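Local structure of heme-binding protein A (Haemophilus parasuis 29755, 3TPA) at residues 80-90 and 164-172. The protein probably binds glutathione as a bacterial extracellular solute-binding protein. The protein carries 1 engineered substitution. Residues are numbered along the deposited sequence; the frame is centred on the assembly and turned at random.
Sequences FHSNKTFSPTR and IYSKEYADQ
Phe80 and Phe86, in the loop between strand 69-74 and helix 94-105, pack on the N-terminal turn of helix 167-175. Ser166 is the N-cap of that helix. Its OG accepts from Tyr169 N at 3.0 Å, and its CB makes a CH-pi contact over the centre of the Phe80 ring. Phe86 lies beside the first turn. Tyr169 CB sits over one face of the Phe86 ring, 3.8 Å from its centroid, while Pro88 N lies over the opposite face. Glu168 CG and Gln172 OE1 meet the edge of the same ring. The Tyr169 ring leans obliquely on it, planes at 43°, and Tyr169 CD1 comes to 3.4 Å from Phe86 CG. The hydroxyl of Tyr169 is hydrogen-bonded to Gln185 O.

Two polar side chains of the helix reach the loop, to backbone atoms and to the Thr89 hydroxyl. Glu168 runs out extended, with CG trans to the backbone N (chi1 -179°), and sets its carboxylate against Thr89. Thr89 OG1 donates to the syn lone pair of Glu168 OE2 at 2.7 Å. Thr89 N reaches Glu168 OE1 at 3.1 Å from above the carboxylate plane. Gln172, one turn further on, donates from NE2 to Thr85 O at 2.8 Å in a nearly straight bond (165°). Asn83 OD1 accepts from Thr85 N in an Asx turn, which shapes the loop at this residue.

Waters join Gln172 OE1 to Ser87 N and Glu168 OE1 to Arg90 O. Arg90 NE stays 4.4 Å from Glu168 OE1, which lies well out of the guanidinium plane; the arginine forms its salt bridge with Asp96. The Glu168 carboxylate is thus held by direct and water-mediated bonds, which probably stabilise its negative charge. Together with Gln172 it ties an irregular loop to the helix around the Phe86 ring.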
ATOM      1  N   PHE A  80     -11.164   1.600  26.119  1.00 16.13           N
ATOM      2  CA  PHE A  80     -10.090   0.681  25.796  1.00 17.51           C
ATOM      3  C   PHE A  80     -10.440  -0.685  26.365  1.00 20.09           C
ATOM      4  O   PHE A  80     -11.192  -0.779  27.335  1.00 19.53           O
ATOM      5  CB  PHE A  80      -8.756   1.168  26.389  1.00 14.72           C
ATOM      6  CG  PHE A  80      -8.077   2.229  25.553  1.00 16.95           C
ATOM      7  CD1 PHE A  80      -7.390   1.885  24.401  1.00 22.35           C
ATOM      8  CD2 PHE A  80      -8.137   3.568  25.915  1.00 15.84           C
ATOM      9  CE1 PHE A  80      -6.781   2.850  23.617  1.00 19.39           C
ATOM     10  CE2 PHE A  80      -7.527   4.547  25.142  1.00 15.38           C
ATOM     11  CZ  PHE A  80      -6.859   4.199  23.989  1.00  8.02           C
ATOM     12  N   HIS A  81      -9.903  -1.738  25.757  1.00 18.41           N
ATOM     13  CA  HIS A  81     -10.083  -3.091  26.276  1.00 16.67           C
ATOM     14  C   HIS A  81      -9.361  -3.201  27.610  1.00 20.88           C
ATOM     15  O   HIS A  81      -8.535  -2.350  27.960  1.00 21.68           O
ATOM     16  CB  HIS A  81      -9.444  -4.123  25.353  1.00 11.63           C
ATOM     17  CG  HIS A  81      -9.822  -3.988  23.914  1.00 19.28           C
ATOM     18  ND1 HIS A  81      -8.933  -4.244  22.893  1.00 21.86           N
ATOM     19  CD2 HIS A  81     -10.991  -3.651  23.324  1.00 19.95           C
ATOM     20  CE1 HIS A  81      -9.538  -4.058  21.733  1.00 18.59           C
ATOM     21  NE2 HIS A  81     -10.785  -3.691  21.967  1.00 20.10           N
ATOM     22  N   SER A  82      -9.645  -4.271  28.335  1.00 17.97           N
ATOM     23  CA  SER A  82      -8.891  -4.560  29.538  1.00 28.39           C
ATOM     24  C   SER A  82      -8.336  -5.960  29.436  1.00 27.36           C
ATOM     25  O   SER A  82      -8.837  -6.785  28.661  1.00 26.35           O
ATOM     26  CB  SER A  82      -9.763  -4.420  30.797  1.00 35.55           C
ATOM     27  OG  SER A  82     -10.942  -5.193  30.681  1.00 48.57           O
ATOM     28  N   ASN A  83      -7.288  -6.226  30.203  1.00 22.98           N
ATOM     29  CA  ASN A  83      -6.814  -7.593  30.359  1.00 25.10           C
ATOM     30  C   ASN A  83      -6.507  -7.805  31.826  1.00 27.81           C
ATOM     31  O   ASN A  83      -6.855  -6.965  32.651  1.00 27.52           O
ATOM     32  CB  ASN A  83      -5.616  -7.890  29.448  1.00 26.65           C
ATOM     33  CG  ASN A  83      -4.412  -7.026  29.748  1.00 28.32           C
ATOM     34  OD1 ASN A  83      -4.120  -6.721  30.898  1.00 31.57           O
ATOM     35  ND2 ASN A  83      -3.702  -6.631  28.705  1.00 28.34           N
ATOM     36  N   LYS A  84      -5.878  -8.917  32.173  1.00 40.28           N
ATOM     37  CA  LYS A  84      -5.675  -9.216  33.594  1.00 48.15           C
ATOM     38  C   LYS A  84      -4.644  -8.295  34.233  1.00 44.93           C
ATOM     39  O   LYS A  84      -4.543  -8.219  35.449  1.00 48.15           O
ATOM     40  CB  LYS A  84      -5.319 -10.691  33.823  1.00 60.80           C
ATOM     41  CG  LYS A  84      -4.172 -11.236  32.976  1.00 71.56           C
ATOM     42  CD  LYS A  84      -3.821 -12.662  33.414  1.00 81.94           C
ATOM     43  CE  LYS A  84      -2.661 -13.248  32.615  1.00 84.78           C
ATOM     44  NZ  LYS A  84      -3.089 -13.764  31.288  1.00 84.43           N
ATOM     45  N   THR A  85      -3.894  -7.592  33.392  1.00 46.13           N
ATOM     46  CA  THR A  85      -2.859  -6.660  33.834  1.00 43.56           C
ATOM     47  C   THR A  85      -3.350  -5.209  33.865  1.00 37.19           C
ATOM     48  O   THR A  85      -2.783  -4.375  34.563  1.00 31.74           O
ATOM     49  CB  THR A  85      -1.636  -6.728  32.890  1.00 48.78           C
ATOM     50  OG1 THR A  85      -1.097  -8.055  32.889  1.00 52.75           O
ATOM     51  CG2 THR A  85      -0.561  -5.744  33.308  1.00 46.77           C
ATOM     52  N   PHE A  86      -4.401  -4.915  33.103  1.00 26.28           N
ATOM     53  CA  PHE A  86      -4.842  -3.540  32.921  1.00 25.87           C
ATOM     54  C   PHE A  86      -6.356  -3.357  32.819  1.00 27.87           C
ATOM     55  O   PHE A  86      -7.037  -4.063  32.076  1.00 24.77           O
ATOM     56  CB  PHE A  86      -4.184  -2.952  31.674  1.00 24.90           C
ATOM     57  CG  PHE A  86      -4.751  -1.630  31.262  1.00 22.74           C
ATOM     58  CD1 PHE A  86      -4.410  -0.472  31.946  1.00 24.96           C
ATOM     59  CD2 PHE A  86      -5.617  -1.541  30.184  1.00 24.96           C
ATOM     60  CE1 PHE A  86      -4.938   0.770  31.566  1.00 28.77           C
ATOM     61  CE2 PHE A  86      -6.153  -0.314  29.785  1.00 22.41           C
ATOM     62  CZ  PHE A  86      -5.816   0.846  30.479  1.00 27.69           C
ATOM     63  N   SER A  87      -6.876  -2.397  33.571  1.00 28.00           N
ATOM     64  CA  SER A  87      -8.268  -1.993  33.425  1.00 31.45           C
ATOM     65  C   SER A  87      -8.349  -0.467  33.359  1.00 30.50           C
ATOM     66  O   SER A  87      -7.951   0.214  34.296  1.00 25.94           O
ATOM     67  CB  SER A  87      -9.106  -2.515  34.586  1.00 40.86           C
ATOM     68  OG  SER A  87     -10.464  -2.648  34.201  1.00 47.26           O
ATOM     69  N   PRO A  88      -8.880   0.075  32.252  1.00 20.74           N
ATOM     70  CA  PRO A  88      -8.881   1.534  32.121  1.00 20.80           C
ATOM     71  C   PRO A  88      -9.872   2.177  33.086  1.00 31.10           C
ATOM     72  O   PRO A  88     -10.882   1.559  33.446  1.00 28.88           O
ATOM     73  CB  PRO A  88      -9.329   1.751  30.678  1.00 22.58           C
ATOM     74  CG  PRO A  88     -10.234   0.596  30.416  1.00 27.64           C
ATOM     75  CD  PRO A  88      -9.635  -0.578  31.169  1.00 28.03           C
ATOM     76  N   THR A  89      -9.587   3.413  33.492  1.00 26.78           N
ATOM     77  CA  THR A  89     -10.483   4.140  34.383  1.00 27.48           C
ATOM     78  C   THR A  89     -11.144   5.325  33.693  1.00 28.39           C
ATOM     79  O   THR A  89     -12.042   5.945  34.255  1.00 29.64           O
ATOM     80  CB  THR A  89      -9.753   4.616  35.643  1.00 30.49           C
ATOM     81  OG1 THR A  89      -8.759   5.581  35.292  1.00 30.39           O
ATOM     82  CG2 THR A  89      -9.085   3.439  36.342  1.00 28.98           C
ATOM     83  N   ARG A  90     -10.694   5.642  32.480  1.00 21.64           N
ATOM     84  CA  ARG A  90     -11.302   6.706  31.689  1.00 19.61           C
ATOM     85  C   ARG A  90     -11.408   6.292  30.224  1.00 26.95           C
ATOM     86  O   ARG A  90     -10.645   5.439  29.763  1.00 22.12           O
ATOM     87  CB  ARG A  90     -10.461   7.995  31.769  1.00 23.86           C
ATOM     88  CG  ARG A  90      -8.986   7.792  31.423  1.00 28.38           C
ATOM     89  CD  ARG A  90      -8.364   9.086  30.938  1.00 24.79           C
ATOM     90  NE  ARG A  90      -6.989   8.936  30.463  1.00 22.18           N
ATOM     91  CZ  ARG A  90      -6.661   8.619  29.215  1.00 26.80           C
ATOM     92  NH1 ARG A  90      -7.608   8.387  28.317  1.00 21.55           N
ATOM     93  NH2 ARG A  90      -5.386   8.532  28.862  1.00 20.34           N
ATOM     94  N   ILE A 164      -4.464   4.198  17.501  1.00 13.67           N
ATOM     95  CA  ILE A 164      -4.381   4.917  18.767  1.00  9.78           C
ATOM     96  C   ILE A 164      -4.250   3.931  19.924  1.00 17.85           C
ATOM     97  O   ILE A 164      -5.135   3.091  20.144  1.00 13.84           O
ATOM     98  CB  ILE A 164      -5.602   5.831  18.967  1.00 16.39           C
ATOM     99  CG1 ILE A 164      -5.737   6.823  17.801  1.00 18.61           C
ATOM    100  CG2 ILE A 164      -5.524   6.562  20.302  1.00 12.48           C
ATOM    101  CD1 ILE A 164      -4.514   7.682  17.565  1.00 15.55           C
ATOM    102  N   TYR A 165      -3.120   4.030  20.626  1.00 11.49           N
ATOM    103  CA  TYR A 165      -2.828   3.254  21.821  1.00  9.92           C
ATOM    104  C   TYR A 165      -3.349   3.960  23.077  1.00 17.06           C
ATOM    105  O   TYR A 165      -3.749   5.122  23.047  1.00 11.98           O
ATOM    106  CB  TYR A 165      -1.318   3.133  21.994  1.00 12.59           C
ATOM    107  CG  TYR A 165      -0.589   2.320  20.941  1.00 15.82           C
ATOM    108  CD1 TYR A 165       0.068   1.131  21.283  1.00 18.64           C
ATOM    109  CD2 TYR A 165      -0.549   2.737  19.615  1.00 12.49           C
ATOM    110  CE1 TYR A 165       0.755   0.381  20.315  1.00 16.13           C
ATOM    111  CE2 TYR A 165       0.124   2.007  18.658  1.00 11.90           C
ATOM    112  CZ  TYR A 165       0.775   0.832  19.008  1.00 17.52           C
ATOM    113  OH  TYR A 165       1.441   0.119  18.030  1.00 19.83           O
ATOM    114  N   SER A 166      -3.313   3.243  24.195  1.00 16.77           N
ATOM    115  CA  SER A 166      -3.784   3.780  25.453  1.00 15.79           C
ATOM    116  C   SER A 166      -2.602   4.339  26.231  1.00 14.02           C
ATOM    117  O   SER A 166      -1.682   3.610  26.559  1.00 16.48           O
ATOM    118  CB  SER A 166      -4.437   2.680  26.282  1.00 19.04           C
ATOM    119  OG  SER A 166      -4.571   3.100  27.634  1.00 20.41           O
ATOM    120  N   LYS A 167      -2.619   5.631  26.524  1.00 16.05           N
ATOM    121  CA  LYS A 167      -1.554   6.198  27.340  1.00 20.53           C
ATOM    122  C   LYS A 167      -1.677   5.730  28.786  1.00 19.99           C
ATOM    123  O   LYS A 167      -0.678   5.561  29.470  1.00 20.90           O
ATOM    124  CB  LYS A 167      -1.540   7.731  27.262  1.00 21.28           C
ATOM    125  CG  LYS A 167      -0.404   8.370  28.073  1.00 23.02           C
ATOM    126  CD  LYS A 167      -0.479   9.895  28.008  1.00 25.99           C
ATOM    127  CE  LYS A 167       0.793  10.553  28.542  1.00 26.92           C
ATOM    128  NZ  LYS A 167       1.057  10.290  29.975  1.00 25.22           N
ATOM    129  N   GLU A 168      -2.900   5.510  29.257  1.00 18.11           N
ATOM    130  CA  GLU A 168      -3.075   5.036  30.633  1.00 21.20           C
ATOM    131  C   GLU A 168      -2.347   3.698  30.816  1.00 25.83           C
ATOM    132  O   GLU A 168      -1.584   3.495  31.770  1.00 26.40           O
ATOM    133  CB  GLU A 168      -4.561   4.920  30.994  1.00 23.48           C
ATOM    134  CG  GLU A 168      -4.811   4.454  32.420  1.00 27.67           C
ATOM    135  CD  GLU A 168      -6.232   4.707  32.892  1.00 38.04           C
ATOM    136  OE1 GLU A 168      -7.158   4.792  32.051  1.00 31.08           O
ATOM    137  OE2 GLU A 168      -6.424   4.824  34.120  1.00 42.12           O
ATOM    138  N   TYR A 169      -2.574   2.789  29.875  1.00 19.82           N
ATOM    139  CA  TYR A 169      -1.894   1.502  29.841  1.00 17.54           C
ATOM    140  C   TYR A 169      -0.388   1.703  29.719  1.00 23.83           C
ATOM    141  O   TYR A 169       0.388   1.098  30.453  1.00 22.61           O
ATOM    142  CB  TYR A 169      -2.422   0.739  28.633  1.00 25.83           C
ATOM    143  CG  TYR A 169      -1.979  -0.700  28.431  1.00 23.47           C
ATOM    144  CD1 TYR A 169      -1.856  -1.591  29.494  1.00 21.38           C
ATOM    145  CD2 TYR A 169      -1.734  -1.172  27.141  1.00 21.02           C
ATOM    146  CE1 TYR A 169      -1.470  -2.938  29.269  1.00 23.88           C
ATOM    147  CE2 TYR A 169      -1.368  -2.489  26.908  1.00 23.96           C
ATOM    148  CZ  TYR A 169      -1.232  -3.366  27.970  1.00 25.66           C
ATOM    149  OH  TYR A 169      -0.861  -4.671  27.704  1.00 25.37           O
ATOM    150  N   ALA A 170       0.027   2.564  28.793  1.00 23.31           N
ATOM    151  CA  ALA A 170       1.454   2.843  28.606  1.00 24.33           C
ATOM    152  C   ALA A 170       2.085   3.453  29.875  1.00 27.45           C
ATOM    153  O   ALA A 170       3.193   3.081  30.274  1.00 29.77           O
ATOM    154  CB  ALA A 170       1.665   3.757  27.414  1.00 20.67           C
ATOM    155  N   ASP A 171       1.381   4.382  30.511  1.00 24.80           N
ATOM    156  CA  ASP A 171       1.873   4.946  31.763  1.00 25.87           C
ATOM    157  C   ASP A 171       2.057   3.844  32.798  1.00 30.01           C
ATOM    158  O   ASP A 171       3.100   3.768  33.452  1.00 29.39           O
ATOM    159  CB  ASP A 171       0.937   6.037  32.307  1.00 20.86           C
ATOM    160  CG  ASP A 171       1.008   7.327  31.506  1.00 21.90           C
ATOM    161  OD1 ASP A 171       1.959   7.482  30.727  1.00 23.96           O
ATOM    162  OD2 ASP A 171       0.117   8.186  31.663  1.00 26.02           O
ATOM    163  N   GLN A 172       1.043   2.990  32.941  1.00 25.62           N
ATOM    164  CA  GLN A 172       1.096   1.919  33.936  1.00 26.86           C
ATOM    165  C   GLN A 172       2.285   1.005  33.712  1.00 31.89           C
ATOM    166  O   GLN A 172       3.002   0.670  34.654  1.00 32.14           O
ATOM    167  CB  GLN A 172      -0.185   1.072  33.940  1.00 28.41           C
ATOM    168  CG  GLN A 172      -0.148  -0.039  34.978  1.00 30.56           C
ATOM    169  CD  GLN A 172      -1.303  -1.020  34.862  1.00 35.10           C
ATOM    170  OE1 GLN A 172      -2.453  -0.682  35.136  1.00 34.71           O
ATOM    171  NE2 GLN A 172      -0.997  -2.251  34.459  1.00 29.29           N
TER
HETATM  172  O   HOH W   1      -5.020  -1.488  35.789  1.00 24.82           O
HETATM  173  O   HOH W   2      -6.230   2.139  34.942  1.00 46.38           O
HETATM  174  O   HOH W   3      -7.948   4.915  29.528  1.00 18.06           O